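Local coordinates for protein antibiotic biosynthesis monooxygenase (Shewanella loihica, PDB 2RIL) that is probably a monooxygenase of the antibiotic biosynthesis monooxygenase family, assembled as a dimer of small alpha-beta subunits whose sheets join across the interface, at residues A[42-47]-A[54-59]. Residues are numbered along the deposited sequence; the frame is centred on the assembly and turned at random. Where two conformers were deposited one is given.
Sequences TQLHQS and YQLINV
The imidazole edge of His45 faces the carbonyl oxygen of Ile57, near the ring plane, while the CG2 methyl of Val59 approaches obliquely, 3.8 Å from CE1 of His45. With CG anti to the carbonyl carbon (chi1 -68°), the ring swings back along its own strand, and ND1 of His45 gives a weak, bent hydrogen bond to O of Gln43 (3.0 Å). O of Gln43 also accepts the backbone N-H of Val59. Gln43, His45, Ile57 and Val59 share one sheet face; Leu44, Gln46, Leu56 and Asn58 occupy the other. The two strands form an antiparallel beta hairpin of the ferredoxin-like dimeric alpha-beta barrel fold, in which helix 19-33 packs on the leucine face, Trp26 against Leu44 and Asn58 and Leu19 against Gln46. Residues 44-47 also pair with a strand of the second subunit, which carries the sheet across the dimer interface. Within the hairpin, His45 and Ile57 form a hydrogen-bonded pair, His45 N to Ile57 O being 2.8 Å long, flanked by the Gln43-Val59 pair and the bond from Ser47 N to Gln55 O (2.9 Å). On the leucine face, CD2 of Leu44 and CD2 of Leu56 touch at 4.1 Å as the side chains cross obliquely, and CD1 of Leu44 rests on CB of Asn58. One water ties OE1 of Gln43 to O of Val59; at the opposite end a second water bridges Ser47 O and Gln55 OE1.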
loop_
_atom_site.group_PDB
_atom_site.type_symbol
_atom_site.label_atom_id
_atom_site.label_comp_id
_atom_site.label_asym_id
_atom_site.label_seq_id
_atom_site.Cartn_x
_atom_site.Cartn_y
_atom_site.Cartn_z
ATOM N N THR A 42 8.104 6.846 -6.656
ATOM C CA THR A 42 7.272 6.724 -5.486
ATOM C C THR A 42 5.909 7.353 -5.697
ATOM O O THR A 42 5.746 8.226 -6.563
ATOM C CB THR A 42 7.960 7.358 -4.265
ATOM O OG1 THR A 42 7.444 6.778 -3.068
ATOM C CG2 THR A 42 7.787 8.863 -4.257
ATOM N N GLN A 43 4.951 6.877 -4.911
ATOM C CA GLN A 43 3.613 7.430 -4.884
ATOM C C GLN A 43 3.155 7.510 -3.447
ATOM O O GLN A 43 2.849 6.467 -2.817
ATOM C CB GLN A 43 2.632 6.582 -5.695
ATOM C CG GLN A 43 2.932 6.516 -7.178
ATOM C CD GLN A 43 1.967 5.621 -7.871
ATOM O OE1 GLN A 43 1.976 4.439 -7.609
ATOM N NE2 GLN A 43 1.078 6.179 -8.659
ATOM N N LEU A 44 3.089 8.723 -2.923
ATOM C CA LEU A 44 2.587 8.899 -1.552
ATOM C C LEU A 44 1.082 9.038 -1.689
ATOM O O LEU A 44 0.592 9.923 -2.389
ATOM C CB LEU A 44 3.113 10.207 -0.932
ATOM C CG LEU A 44 2.650 10.448 0.528
ATOM C CD1 LEU A 44 3.167 9.407 1.507
ATOM C CD2 LEU A 44 3.022 11.873 0.933
ATOM N N HIS A 45 0.339 8.137 -1.036
ATOM C CA HIS A 45 -1.118 8.096 -1.091
ATOM C C HIS A 45 -1.688 8.718 0.201
ATOM O O HIS A 45 -1.218 8.429 1.313
ATOM C CB HIS A 45 -1.593 6.653 -1.183
ATOM C CG HIS A 45 -1.265 5.960 -2.462
ATOM N ND1 HIS A 45 0.009 5.520 -2.789
ATOM C CD2 HIS A 45 -2.081 5.578 -3.483
ATOM C CE1 HIS A 45 -0.058 4.905 -3.968
ATOM N NE2 HIS A 45 -1.315 4.893 -4.388
ATOM N N GLN A 46 -2.727 9.533 0.042
ATOM C CA GLN A 46 -3.468 10.119 1.160
ATOM C C GLN A 46 -4.876 9.546 1.178
ATOM O O GLN A 46 -5.546 9.491 0.155
ATOM C CB GLN A 46 -3.547 11.645 1.046
ATOM C CG GLN A 46 -4.268 12.277 2.227
ATOM C CD GLN A 46 -4.405 13.760 2.094
ATOM O OE1 GLN A 46 -3.530 14.393 1.540
ATOM N NE2 GLN A 46 -5.501 14.313 2.613
ATOM N N SER A 47 -5.334 9.175 2.371
ATOM C CA SER A 47 -6.656 8.627 2.508
ATOM C C SER A 47 -7.715 9.668 2.188
ATOM O O SER A 47 -7.565 10.847 2.539
ATOM C CB SER A 47 -6.889 8.069 3.926
ATOM O OG SER A 47 -6.861 9.085 4.919
ATOM N N TYR A 54 -4.509 4.575 8.383
ATOM C CA TYR A 54 -3.294 5.087 7.775
ATOM C C TYR A 54 -3.674 6.241 6.841
ATOM O O TYR A 54 -4.090 6.004 5.698
ATOM C CB TYR A 54 -2.612 3.941 7.012
ATOM C CG TYR A 54 -2.204 2.809 7.907
ATOM C CD1 TYR A 54 -1.281 2.999 8.909
ATOM C CD2 TYR A 54 -2.740 1.522 7.738
ATOM C CE1 TYR A 54 -0.873 1.947 9.730
ATOM C CE2 TYR A 54 -2.326 0.482 8.531
ATOM C CZ TYR A 54 -1.423 0.699 9.548
ATOM O OH TYR A 54 -1.037 -0.357 10.356
ATOM N N GLN A 55 -3.556 7.488 7.305
ATOM C CA GLN A 55 -3.931 8.613 6.456
ATOM C C GLN A 55 -2.914 8.829 5.324
ATOM O O GLN A 55 -3.250 9.471 4.340
ATOM C CB GLN A 55 -4.094 9.916 7.239
ATOM C CG GLN A 55 -5.355 10.058 8.069
ATOM C CD GLN A 55 -5.501 11.476 8.563
ATOM O OE1 GLN A 55 -5.786 12.381 7.785
ATOM N NE2 GLN A 55 -5.311 11.672 9.862
ATOM N N LEU A 56 -1.692 8.300 5.484
ATOM C CA LEU A 56 -0.668 8.281 4.437
ATOM C C LEU A 56 -0.130 6.888 4.278
ATOM O O LEU A 56 0.130 6.219 5.260
ATOM C CB LEU A 56 0.516 9.198 4.733
ATOM C CG LEU A 56 0.192 10.688 4.810
ATOM C CD1 LEU A 56 1.412 11.445 5.414
ATOM C CD2 LEU A 56 -0.216 11.256 3.451
ATOM N N ILE A 57 0.025 6.449 3.025
ATOM C CA ILE A 57 0.738 5.216 2.707
ATOM C C ILE A 57 1.621 5.468 1.522
ATOM O O ILE A 57 1.126 5.871 0.458
ATOM C CB ILE A 57 -0.190 4.005 2.361
ATOM C CG1 ILE A 57 -1.174 3.721 3.505
ATOM C CG2 ILE A 57 0.658 2.783 2.027
ATOM C CD1 ILE A 57 -2.059 2.491 3.312
ATOM N N ASN A 58 2.935 5.330 1.698
ATOM C CA ASN A 58 3.843 5.481 0.569
ATOM C C ASN A 58 4.071 4.147 -0.108
ATOM O O ASN A 58 4.211 3.101 0.548
ATOM C CB ASN A 58 5.182 6.064 0.993
ATOM C CG ASN A 58 6.039 6.431 -0.200
ATOM O OD1 ASN A 58 5.508 6.968 -1.195
ATOM N ND2 ASN A 58 7.343 6.165 -0.127
ATOM N N VAL A 59 4.144 4.172 -1.445
ATOM C CA VAL A 59 4.440 3.005 -2.257
ATOM C C VAL A 59 5.565 3.397 -3.205
ATOM O O VAL A 59 5.341 4.186 -4.103
ATOM C CB VAL A 59 3.216 2.515 -3.023
ATOM C CG1 VAL A 59 3.571 1.178 -3.770
ATOM C CG2 VAL A 59 1.990 2.250 -2.119
HETATM O O HOH W 1 4.407 3.235 -6.604
HETATM O O HOH W 2 -6.856 12.331 4.848
#